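Long-range contact in paenibacillus xanthan lyase (Paenibacillus, PDB 6F2P), which cleaves the polysaccharide xanthan as a lyase, probably by beta-elimination as in other family 8 polysaccharide lyases: residues A[268-280]-A[367-381]. Residues are numbered along the deposited sequence; the frame is centred on the assembly and turned at random.
Sequences EPFIYKGNLMDMV and FSGMDRAVQLRPGFG
The carbonyl oxygen of Met279 is gripped side-on by Arg372, which brings two N-H groups to this one atom: NE lies 2.9 Å from Met279 O and NH2 3.0 Å from it. The oxygen sits in the guanidinium plane; NH2 approaches within the carbonyl plane, whereas NE stands well above it. Arginine suits the place because its third nitrogen, NH1, turns back to Asp371 O, so all three nitrogens are engaged, which limits rotation of the group. A leucine here would probably leave Met279 O without either of these donors and Asp371 O without its NH1 partner. Unbranched Met279 runs alongside Arg372 CD in the opposite sense, its extended chain carrying CE to 3.6 Å from Val374 CG2. Beside it, Phe270 points CZ over the centre of the Phe367 ring, the two planes being inclined at 38°. Branched Val374, with CG1 anti to the backbone N (chi1 176°), serves two neighbours with separate methyls, CG2 meeting Phe270 and CG1 the Met277 methyl. Tyr272 combines a ring edge for Leu376 CD2, 3.9 Å from CD1, with a hydroxyl that bonds two waters leading to Arg377 O and Gly379 O. The contact joins the type I' hairpin 271-276 and its flanking 3-10 segments to one face of the sheet containing strands 372-377 and 380-385, a buried junction between the alpha-helical and super-sandwich domains of the polysaccharide lyase family 8 fold.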
loop_
_atom_site.group_PDB
_atom_site.type_symbol
_atom_site.label_atom_id
_atom_site.label_comp_id
_atom_site.label_asym_id
_atom_site.label_seq_id
_atom_site.Cartn_x
_atom_site.Cartn_y
_atom_site.Cartn_z
ATOM N N GLU A 268 6.088 16.947 -1.777
ATOM C CA GLU A 268 6.522 17.199 -3.142
ATOM C C GLU A 268 5.766 16.367 -4.199
ATOM O O GLU A 268 5.377 16.904 -5.238
ATOM C CB GLU A 268 8.042 17.018 -3.270
ATOM C CG GLU A 268 8.607 17.561 -4.567
ATOM C CD GLU A 268 10.068 17.242 -4.741
ATOM O OE1 GLU A 268 10.555 16.350 -4.023
ATOM O OE2 GLU A 268 10.734 17.884 -5.584
ATOM N N PRO A 269 5.542 15.063 -3.943
ATOM C CA PRO A 269 4.840 14.340 -5.012
ATOM C C PRO A 269 3.378 14.769 -5.155
ATOM O O PRO A 269 2.749 14.508 -6.184
ATOM C CB PRO A 269 4.908 12.869 -4.565
ATOM C CG PRO A 269 5.943 12.820 -3.493
ATOM C CD PRO A 269 5.945 14.172 -2.841
ATOM N N PHE A 270 2.840 15.419 -4.129
ATOM C CA PHE A 270 1.426 15.767 -4.131
ATOM C C PHE A 270 1.166 17.214 -4.479
ATOM O O PHE A 270 0.016 17.662 -4.452
ATOM C CB PHE A 270 0.768 15.422 -2.794
ATOM C CG PHE A 270 0.723 13.953 -2.514
ATOM C CD1 PHE A 270 -0.068 13.117 -3.284
ATOM C CD2 PHE A 270 1.478 13.406 -1.491
ATOM C CE1 PHE A 270 -0.110 11.760 -3.033
ATOM C CE2 PHE A 270 1.438 12.060 -1.234
ATOM C CZ PHE A 270 0.642 11.234 -2.005
ATOM N N ILE A 271 2.221 17.953 -4.801
ATOM C CA ILE A 271 2.029 19.307 -5.302
ATOM C C ILE A 271 2.297 19.329 -6.782
ATOM O O ILE A 271 3.443 19.181 -7.217
ATOM C CB ILE A 271 2.927 20.342 -4.612
ATOM C CG1 ILE A 271 2.543 20.468 -3.143
ATOM C CG2 ILE A 271 2.802 21.712 -5.301
ATOM C CD1 ILE A 271 3.477 21.339 -2.372
ATOM N N TYR A 272 1.233 19.486 -7.560
ATOM C CA TYR A 272 1.402 19.601 -8.990
ATOM C C TYR A 272 1.228 21.047 -9.399
ATOM O O TYR A 272 0.120 21.573 -9.379
ATOM C CB TYR A 272 0.440 18.691 -9.752
ATOM C CG TYR A 272 0.890 18.488 -11.172
ATOM C CD1 TYR A 272 1.870 17.549 -11.480
ATOM C CD2 TYR A 272 0.376 19.262 -12.202
ATOM C CE1 TYR A 272 2.303 17.371 -12.771
ATOM C CE2 TYR A 272 0.802 19.090 -13.505
ATOM C CZ TYR A 272 1.767 18.145 -13.784
ATOM O OH TYR A 272 2.193 17.975 -15.082
ATOM N N LYS A 273 2.340 21.687 -9.743
ATOM C CA LYS A 273 2.329 23.069 -10.211
ATOM C C LYS A 273 1.447 23.997 -9.368
ATOM O O LYS A 273 0.664 24.788 -9.896
ATOM C CB LYS A 273 1.936 23.109 -11.687
ATOM C CG LYS A 273 2.896 22.319 -12.569
ATOM C CD LYS A 273 2.492 22.381 -14.028
ATOM C CE LYS A 273 3.527 21.705 -14.900
ATOM N NZ LYS A 273 3.218 21.878 -16.349
ATOM N N GLY A 274 1.572 23.874 -8.051
ATOM C CA GLY A 274 0.889 24.765 -7.132
ATOM C C GLY A 274 -0.420 24.218 -6.608
ATOM O O GLY A 274 -1.110 24.877 -5.830
ATOM N N ASN A 275 -0.763 23.012 -7.044
ATOM C CA ASN A 275 -1.998 22.360 -6.636
ATOM C C ASN A 275 -1.726 21.175 -5.722
ATOM O O ASN A 275 -1.076 20.211 -6.121
ATOM C CB ASN A 275 -2.762 21.886 -7.871
ATOM C CG ASN A 275 -3.202 23.027 -8.752
ATOM O OD1 ASN A 275 -3.689 24.047 -8.264
ATOM N ND2 ASN A 275 -3.028 22.870 -10.053
ATOM N N LEU A 276 -2.216 21.244 -4.491
ATOM C CA LEU A 276 -2.101 20.117 -3.583
ATOM C C LEU A 276 -3.188 19.147 -3.971
ATOM O O LEU A 276 -4.357 19.510 -3.964
ATOM C CB LEU A 276 -2.289 20.580 -2.143
ATOM C CG LEU A 276 -2.089 19.541 -1.039
ATOM C CD1 LEU A 276 -0.741 18.872 -1.162
ATOM C CD2 LEU A 276 -2.235 20.202 0.332
ATOM N N MET A 277 -2.812 17.924 -4.332
ATOM C CA MET A 277 -3.770 16.952 -4.866
ATOM C C MET A 277 -4.922 16.647 -3.912
ATOM O O MET A 277 -4.707 16.276 -2.758
ATOM C CB MET A 277 -3.061 15.655 -5.261
ATOM C CG MET A 277 -2.082 15.828 -6.398
ATOM S SD MET A 277 -1.352 14.272 -6.922
ATOM C CE MET A 277 -0.254 14.880 -8.191
ATOM N N ASP A 278 -6.143 16.800 -4.412
ATOM C CA ASP A 278 -7.346 16.642 -3.595
ATOM C C ASP A 278 -7.512 15.250 -2.985
ATOM O O ASP A 278 -8.178 15.091 -1.960
ATOM C CB ASP A 278 -8.582 16.980 -4.422
ATOM C CG ASP A 278 -8.685 18.456 -4.737
ATOM O OD1 ASP A 278 -8.221 19.274 -3.914
ATOM O OD2 ASP A 278 -9.228 18.794 -5.808
ATOM N N MET A 279 -6.911 14.242 -3.611
ATOM C CA MET A 279 -7.104 12.879 -3.150
ATOM C C MET A 279 -6.455 12.625 -1.789
ATOM O O MET A 279 -6.792 11.652 -1.120
ATOM C CB MET A 279 -6.618 11.876 -4.189
ATOM C CG MET A 279 -5.110 11.782 -4.344
ATOM S SD MET A 279 -4.680 10.591 -5.633
ATOM C CE MET A 279 -2.887 10.598 -5.533
ATOM N N VAL A 280 -5.540 13.498 -1.370
ATOM C CA VAL A 280 -4.964 13.376 -0.032
ATOM C C VAL A 280 -5.484 14.425 0.939
ATOM O O VAL A 280 -4.931 14.571 2.032
ATOM C CB VAL A 280 -3.410 13.449 -0.022
ATOM C CG1 VAL A 280 -2.806 12.366 -0.913
ATOM C CG2 VAL A 280 -2.923 14.834 -0.422
ATOM N N PHE A 367 1.802 4.717 -2.730
ATOM C CA PHE A 367 1.541 5.006 -1.328
ATOM C C PHE A 367 0.673 3.914 -0.723
ATOM O O PHE A 367 -0.533 4.088 -0.509
ATOM C CB PHE A 367 0.898 6.386 -1.189
ATOM C CG PHE A 367 1.735 7.490 -1.761
ATOM C CD1 PHE A 367 2.695 8.117 -0.991
ATOM C CD2 PHE A 367 1.591 7.874 -3.078
ATOM C CE1 PHE A 367 3.480 9.124 -1.517
ATOM C CE2 PHE A 367 2.376 8.879 -3.614
ATOM C CZ PHE A 367 3.322 9.507 -2.831
ATOM N N SER A 368 1.304 2.780 -0.446
ATOM C CA SER A 368 0.604 1.591 0.017
ATOM C C SER A 368 -0.061 1.759 1.381
ATOM O O SER A 368 -1.007 1.042 1.710
ATOM C CB SER A 368 1.583 0.421 0.067
ATOM O OG SER A 368 1.986 0.069 -1.242
ATOM N N GLY A 369 0.447 2.690 2.180
ATOM C CA GLY A 369 -0.094 2.928 3.505
ATOM C C GLY A 369 -1.432 3.656 3.515
ATOM O O GLY A 369 -2.119 3.681 4.535
ATOM N N MET A 370 -1.809 4.244 2.383
ATOM C CA MET A 370 -3.072 4.961 2.305
ATOM C C MET A 370 -3.820 4.723 0.994
ATOM O O MET A 370 -4.638 5.549 0.582
ATOM C CB MET A 370 -2.843 6.455 2.510
ATOM C CG MET A 370 -2.044 7.095 1.406
ATOM S SD MET A 370 -1.673 8.805 1.800
ATOM C CE MET A 370 -0.775 9.302 0.345
ATOM N N ASP A 371 -3.544 3.594 0.348
ATOM C CA ASP A 371 -4.196 3.240 -0.914
ATOM C C ASP A 371 -4.206 4.374 -1.947
ATOM O O ASP A 371 -5.262 4.731 -2.471
ATOM C CB ASP A 371 -5.622 2.739 -0.664
ATOM C CG ASP A 371 -5.657 1.430 0.126
ATOM O OD1 ASP A 371 -4.595 0.765 0.251
ATOM O OD2 ASP A 371 -6.757 1.071 0.616
ATOM N N ARG A 372 -3.033 4.941 -2.219
ATOM C CA ARG A 372 -2.912 6.013 -3.206
ATOM C C ARG A 372 -1.719 5.763 -4.112
ATOM O O ARG A 372 -0.799 5.024 -3.758
ATOM C CB ARG A 372 -2.752 7.376 -2.528
ATOM C CG ARG A 372 -3.942 7.810 -1.696
ATOM C CD ARG A 372 -5.133 8.158 -2.576
ATOM N NE ARG A 372 -6.182 8.866 -1.838
ATOM C CZ ARG A 372 -7.236 8.280 -1.278
ATOM N NH1 ARG A 372 -7.399 6.961 -1.368
ATOM N NH2 ARG A 372 -8.132 9.014 -0.629
ATOM N N ALA A 373 -1.731 6.390 -5.280
ATOM C CA ALA A 373 -0.619 6.272 -6.216
ATOM C C ALA A 373 -0.483 7.565 -7.017
ATOM O O ALA A 373 -1.478 8.254 -7.286
ATOM C CB ALA A 373 -0.823 5.087 -7.146
ATOM N N VAL A 374 0.751 7.896 -7.385
ATOM C CA VAL A 374 1.007 9.073 -8.204
ATOM C C VAL A 374 1.968 8.754 -9.343
ATOM O O VAL A 374 3.029 8.155 -9.130
ATOM C CB VAL A 374 1.574 10.241 -7.374
ATOM C CG1 VAL A 374 1.920 11.411 -8.271
ATOM C CG2 VAL A 374 0.576 10.674 -6.329
ATOM N N GLN A 375 1.571 9.143 -10.551
ATOM C CA GLN A 375 2.439 9.050 -11.709
ATOM C C GLN A 375 2.766 10.452 -12.208
ATOM O O GLN A 375 1.878 11.215 -12.591
ATOM C CB GLN A 375 1.788 8.222 -12.817
ATOM C CG GLN A 375 2.549 8.237 -14.128
ATOM C CD GLN A 375 3.904 7.552 -14.040
ATOM O OE1 GLN A 375 4.819 8.018 -13.355
ATOM N NE2 GLN A 375 4.038 6.431 -14.742
ATOM N N LEU A 376 4.044 10.799 -12.174
ATOM C CA LEU A 376 4.491 12.086 -12.670
ATOM C C LEU A 376 5.408 11.865 -13.877
ATOM O O LEU A 376 6.480 11.263 -13.762
ATOM C CB LEU A 376 5.208 12.866 -11.571
ATOM C CG LEU A 376 4.444 13.105 -10.265
ATOM C CD1 LEU A 376 5.367 13.716 -9.222
ATOM C CD2 LEU A 376 3.234 13.998 -10.478
ATOM N N ARG A 377 4.955 12.342 -15.032
ATOM C CA ARG A 377 5.672 12.212 -16.286
ATOM C C ARG A 377 5.876 13.600 -16.860
ATOM O O ARG A 377 5.242 14.554 -16.417
ATOM C CB ARG A 377 4.857 11.376 -17.270
ATOM C CG ARG A 377 4.594 9.963 -16.800
ATOM C CD ARG A 377 5.879 9.241 -16.514
ATOM N NE ARG A 377 6.783 9.290 -17.654
ATOM C CZ ARG A 377 8.039 8.851 -17.629
ATOM N NH1 ARG A 377 8.537 8.338 -16.514
ATOM N NH2 ARG A 377 8.801 8.933 -18.718
ATOM N N PRO A 378 6.780 13.726 -17.839
ATOM C CA PRO A 378 6.870 15.028 -18.504
ATOM C C PRO A 378 5.572 15.365 -19.236
ATOM O O PRO A 378 5.173 14.645 -20.148
ATOM C CB PRO A 378 8.028 14.841 -19.490
ATOM C CG PRO A 378 8.203 13.352 -19.623
ATOM C CD PRO A 378 7.817 12.785 -18.301
ATOM N N GLY A 379 4.914 16.443 -18.820
ATOM C CA GLY A 379 3.688 16.884 -19.456
ATOM C C GLY A 379 2.412 16.643 -18.657
ATOM O O GLY A 379 1.397 17.306 -18.889
ATOM N N PHE A 380 2.438 15.695 -17.724
ATOM C CA PHE A 380 1.244 15.432 -16.930
ATOM C C PHE A 380 1.509 14.783 -15.573
ATOM O O PHE A 380 2.572 14.224 -15.326
ATOM C CB PHE A 380 0.238 14.597 -17.724
ATOM C CG PHE A 380 0.733 13.218 -18.078
ATOM C CD1 PHE A 380 1.518 13.012 -19.208
ATOM C CD2 PHE A 380 0.399 12.126 -17.294
ATOM C CE1 PHE A 380 1.964 11.752 -19.544
ATOM C CE2 PHE A 380 0.841 10.857 -17.625
ATOM C CZ PHE A 380 1.630 10.669 -18.754
ATOM N N GLY A 381 0.521 14.886 -14.693
ATOM C CA GLY A 381 0.549 14.206 -13.418
ATOM C C GLY A 381 -0.722 13.395 -13.320
ATOM O O GLY A 381 -1.745 13.755 -13.899
HETATM O O HOH W 1 4.601 16.842 -15.152
HETATM O O HOH W 2 1.657 19.964 -17.021
#